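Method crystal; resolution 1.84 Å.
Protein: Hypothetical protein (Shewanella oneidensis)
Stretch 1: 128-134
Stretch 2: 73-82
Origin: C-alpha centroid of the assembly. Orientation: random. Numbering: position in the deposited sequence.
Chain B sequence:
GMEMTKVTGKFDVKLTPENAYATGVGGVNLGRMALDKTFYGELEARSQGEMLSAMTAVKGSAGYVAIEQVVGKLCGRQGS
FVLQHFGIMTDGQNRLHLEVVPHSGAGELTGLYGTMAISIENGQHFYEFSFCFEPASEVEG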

# COMPACT_ATOMS: atom_id res chain seq x y z
N GLU B 128 -18.12 -4.69 -2.00
CA GLU B 128 -18.74 -5.56 -1.04
C GLU B 128 -18.04 -5.24 0.29
O GLU B 128 -16.87 -5.53 0.43
CB GLU B 128 -18.55 -7.02 -1.41
CG GLU B 128 -19.32 -7.49 -2.66
CD GLU B 128 -18.58 -7.27 -4.00
OE1 GLU B 128 -17.37 -7.55 -4.11
OE2 GLU B 128 -19.24 -6.83 -4.97
N PHE B 129 -18.75 -4.61 1.22
CA PHE B 129 -18.13 -4.03 2.41
C PHE B 129 -18.67 -4.73 3.64
O PHE B 129 -19.87 -4.67 3.89
CB PHE B 129 -18.39 -2.50 2.42
CG PHE B 129 -17.70 -1.74 3.52
CD1 PHE B 129 -16.44 -2.09 3.98
CD2 PHE B 129 -18.29 -0.61 4.04
CE1 PHE B 129 -15.82 -1.35 4.98
CE2 PHE B 129 -17.66 0.12 5.03
CZ PHE B 129 -16.42 -0.25 5.49
N SER B 130 -17.79 -5.46 4.34
CA SER B 130 -18.13 -6.16 5.57
C SER B 130 -17.60 -5.37 6.75
O SER B 130 -16.39 -5.19 6.90
CB SER B 130 -17.53 -7.57 5.55
OG SER B 130 -17.84 -8.17 4.32
N PHE B 131 -18.51 -4.89 7.60
CA PHE B 131 -18.12 -3.99 8.62
C PHE B 131 -18.91 -4.25 9.90
O PHE B 131 -19.93 -4.97 9.93
CB PHE B 131 -18.33 -2.55 8.15
CG PHE B 131 -19.77 -2.15 8.02
CD1 PHE B 131 -20.47 -2.37 6.87
CD2 PHE B 131 -20.41 -1.52 9.07
CE1 PHE B 131 -21.81 -2.02 6.79
CE2 PHE B 131 -21.74 -1.16 9.00
CZ PHE B 131 -22.43 -1.40 7.85
N CYS B 132 -18.36 -3.67 10.95
CA CYS B 132 -18.99 -3.62 12.26
C CYS B 132 -18.41 -2.46 13.02
O CYS B 132 -17.65 -1.66 12.46
CB CYS B 132 -18.84 -4.97 12.95
SG CYS B 132 -17.23 -5.36 13.44
N PHE B 133 -18.76 -2.34 14.31
CA PHE B 133 -18.27 -1.22 15.10
C PHE B 133 -17.63 -1.75 16.38
O PHE B 133 -18.12 -2.70 16.95
CB PHE B 133 -19.41 -0.28 15.42
CG PHE B 133 -19.81 0.58 14.27
CD1 PHE B 133 -20.67 0.09 13.29
CD2 PHE B 133 -19.32 1.87 14.15
CE1 PHE B 133 -21.00 0.87 12.19
CE2 PHE B 133 -19.66 2.66 13.08
CZ PHE B 133 -20.52 2.17 12.10
N GLU B 134 -16.55 -1.13 16.81
CA GLU B 134 -15.85 -1.55 18.01
C GLU B 134 -16.60 -0.92 19.18
O GLU B 134 -17.29 0.09 19.01
CB GLU B 134 -14.42 -1.05 17.96
CG GLU B 134 -13.65 -1.38 16.66
CD GLU B 134 -13.16 -2.80 16.61
OE1 GLU B 134 -13.51 -3.55 17.53
OE2 GLU B 134 -12.43 -3.17 15.64
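Stretch 2 (73-82) KLCGRQGSFV

Stretch 2 packs against stretch 1 through side chains alone. Residues 128-133 form a strand, and stretch 2 folds into a hairpin in which strands 73-74 and 77-82 are joined by a type I' turn from Leu 74 to Arg 77. Strand 77-82 runs roughly across stretch 1, not alongside it. The turn is closed by paired backbone hydrogen bonds, Leu 74 N to Arg 77 O at 2.9 Å and Arg 77 N to Leu 74 O at 3.1 Å. Gly 76 lies at 86/-11, where a CB would be jammed against the preceding carbonyl O. No hydrogen bond links the two stretches; their nearest CA atoms, those of Phe 131 and Leu 74, are 9.9 Å apart, leaving room for a layer of side chains between the backbones.

Along stretch 1, the alternation of the strand directs Phe 129, Phe 131 and Phe 133 toward the hairpin, while the other residues make no contact with it. Phe 129 meets both hairpin strands: its CE2 lies 3.8 Å from Leu 74 CD2 and 4.2 Å from Phe 81 CZ. The rings of Phe 129 and Phe 81 are near parallel, at 19°, but slid apart, with centroids separated by 5.8 Å, so they barely overlap.

Phe 131, in the p rotamer, offers one face to Leu 74, whose CD2 stands 3.8 Å from the ring centroid in a CH-pi contact. This methyl thus touches two successive inward-facing rings. At the edge of the Phe 131 ring, CZ approaches Cys 75 SG at 3.8 Å.

Phe 133 receives Arg 77 over one face. Arg 77 NH1 comes within 3.3 Å of Phe 133 CZ, and Arg 77 CZ lies 4.7 Å from the Phe 133 ring centroid, an off-centre cation-pi interaction.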

# COMPACT_ATOMS: atom_id res chain seq x y z
N LYS B 73 -22.06 8.58 4.02
CA LYS B 73 -23.00 7.91 4.88
C LYS B 73 -22.87 6.40 4.67
O LYS B 73 -22.74 5.94 3.55
CB LYS B 73 -24.43 8.36 4.55
CG LYS B 73 -24.78 9.71 5.13
CD LYS B 73 -26.28 9.98 4.96
CE LYS B 73 -26.59 11.41 5.33
NZ LYS B 73 -28.03 11.74 5.11
N LEU B 74 -22.89 5.68 5.78
CA LEU B 74 -22.91 4.23 5.75
C LEU B 74 -24.15 3.77 6.49
O LEU B 74 -24.27 3.97 7.71
CB LEU B 74 -21.64 3.67 6.42
CG LEU B 74 -21.49 2.15 6.47
CD1 LEU B 74 -21.50 1.52 5.03
CD2 LEU B 74 -20.19 1.88 7.24
N CYS B 75 -25.05 3.11 5.78
CA CYS B 75 -26.37 2.76 6.33
C CYS B 75 -27.02 3.94 7.00
O CYS B 75 -27.53 3.83 8.14
CB CYS B 75 -26.26 1.60 7.30
SG CYS B 75 -25.70 0.11 6.55
N GLY B 76 -26.98 5.07 6.33
CA GLY B 76 -27.65 6.26 6.79
C GLY B 76 -26.88 7.13 7.76
O GLY B 76 -27.28 8.27 8.00
N ARG B 77 -25.76 6.64 8.30
CA ARG B 77 -25.04 7.38 9.30
C ARG B 77 -23.86 8.10 8.71
O ARG B 77 -23.06 7.50 8.01
CB ARG B 77 -24.54 6.44 10.38
CG ARG B 77 -25.65 5.82 11.18
CD ARG B 77 -25.10 4.73 12.05
NE ARG B 77 -24.38 5.25 13.21
CZ ARG B 77 -23.51 4.55 13.93
NH1 ARG B 77 -23.20 3.30 13.61
NH2 ARG B 77 -22.92 5.12 14.98
N GLN B 78 -23.74 9.39 9.02
CA GLN B 78 -22.77 10.28 8.39
C GLN B 78 -21.43 10.23 9.12
O GLN B 78 -21.34 10.34 10.34
CB GLN B 78 -23.30 11.72 8.42
CG GLN B 78 -22.31 12.80 7.95
CD GLN B 78 -22.05 12.76 6.45
OE1 GLN B 78 -22.95 12.48 5.67
NE2 GLN B 78 -20.81 13.06 6.05
N GLY B 79 -20.36 10.06 8.37
CA GLY B 79 -19.05 10.11 8.99
C GLY B 79 -17.95 10.11 7.96
O GLY B 79 -18.16 10.47 6.79
N SER B 80 -16.79 9.66 8.39
CA SER B 80 -15.67 9.46 7.51
C SER B 80 -14.86 8.25 8.00
O SER B 80 -14.95 7.86 9.16
CB SER B 80 -14.82 10.73 7.51
OG SER B 80 -14.42 11.12 8.82
N PHE B 81 -14.03 7.72 7.12
CA PHE B 81 -13.02 6.76 7.49
C PHE B 81 -11.97 6.71 6.38
O PHE B 81 -12.19 7.26 5.28
CB PHE B 81 -13.65 5.38 7.73
CG PHE B 81 -14.49 4.90 6.60
CD1 PHE B 81 -15.81 5.27 6.49
CD2 PHE B 81 -13.95 4.06 5.63
CE1 PHE B 81 -16.60 4.83 5.43
CE2 PHE B 81 -14.72 3.60 4.59
CZ PHE B 81 -16.05 4.00 4.48
N VAL B 82 -10.86 6.04 6.67
CA VAL B 82 -9.81 5.83 5.67
C VAL B 82 -9.76 4.38 5.23
O VAL B 82 -9.81 3.48 6.06
CB VAL B 82 -8.41 6.25 6.21
CG1 VAL B 82 -7.22 5.82 5.24
CG2 VAL B 82 -8.41 7.78 6.41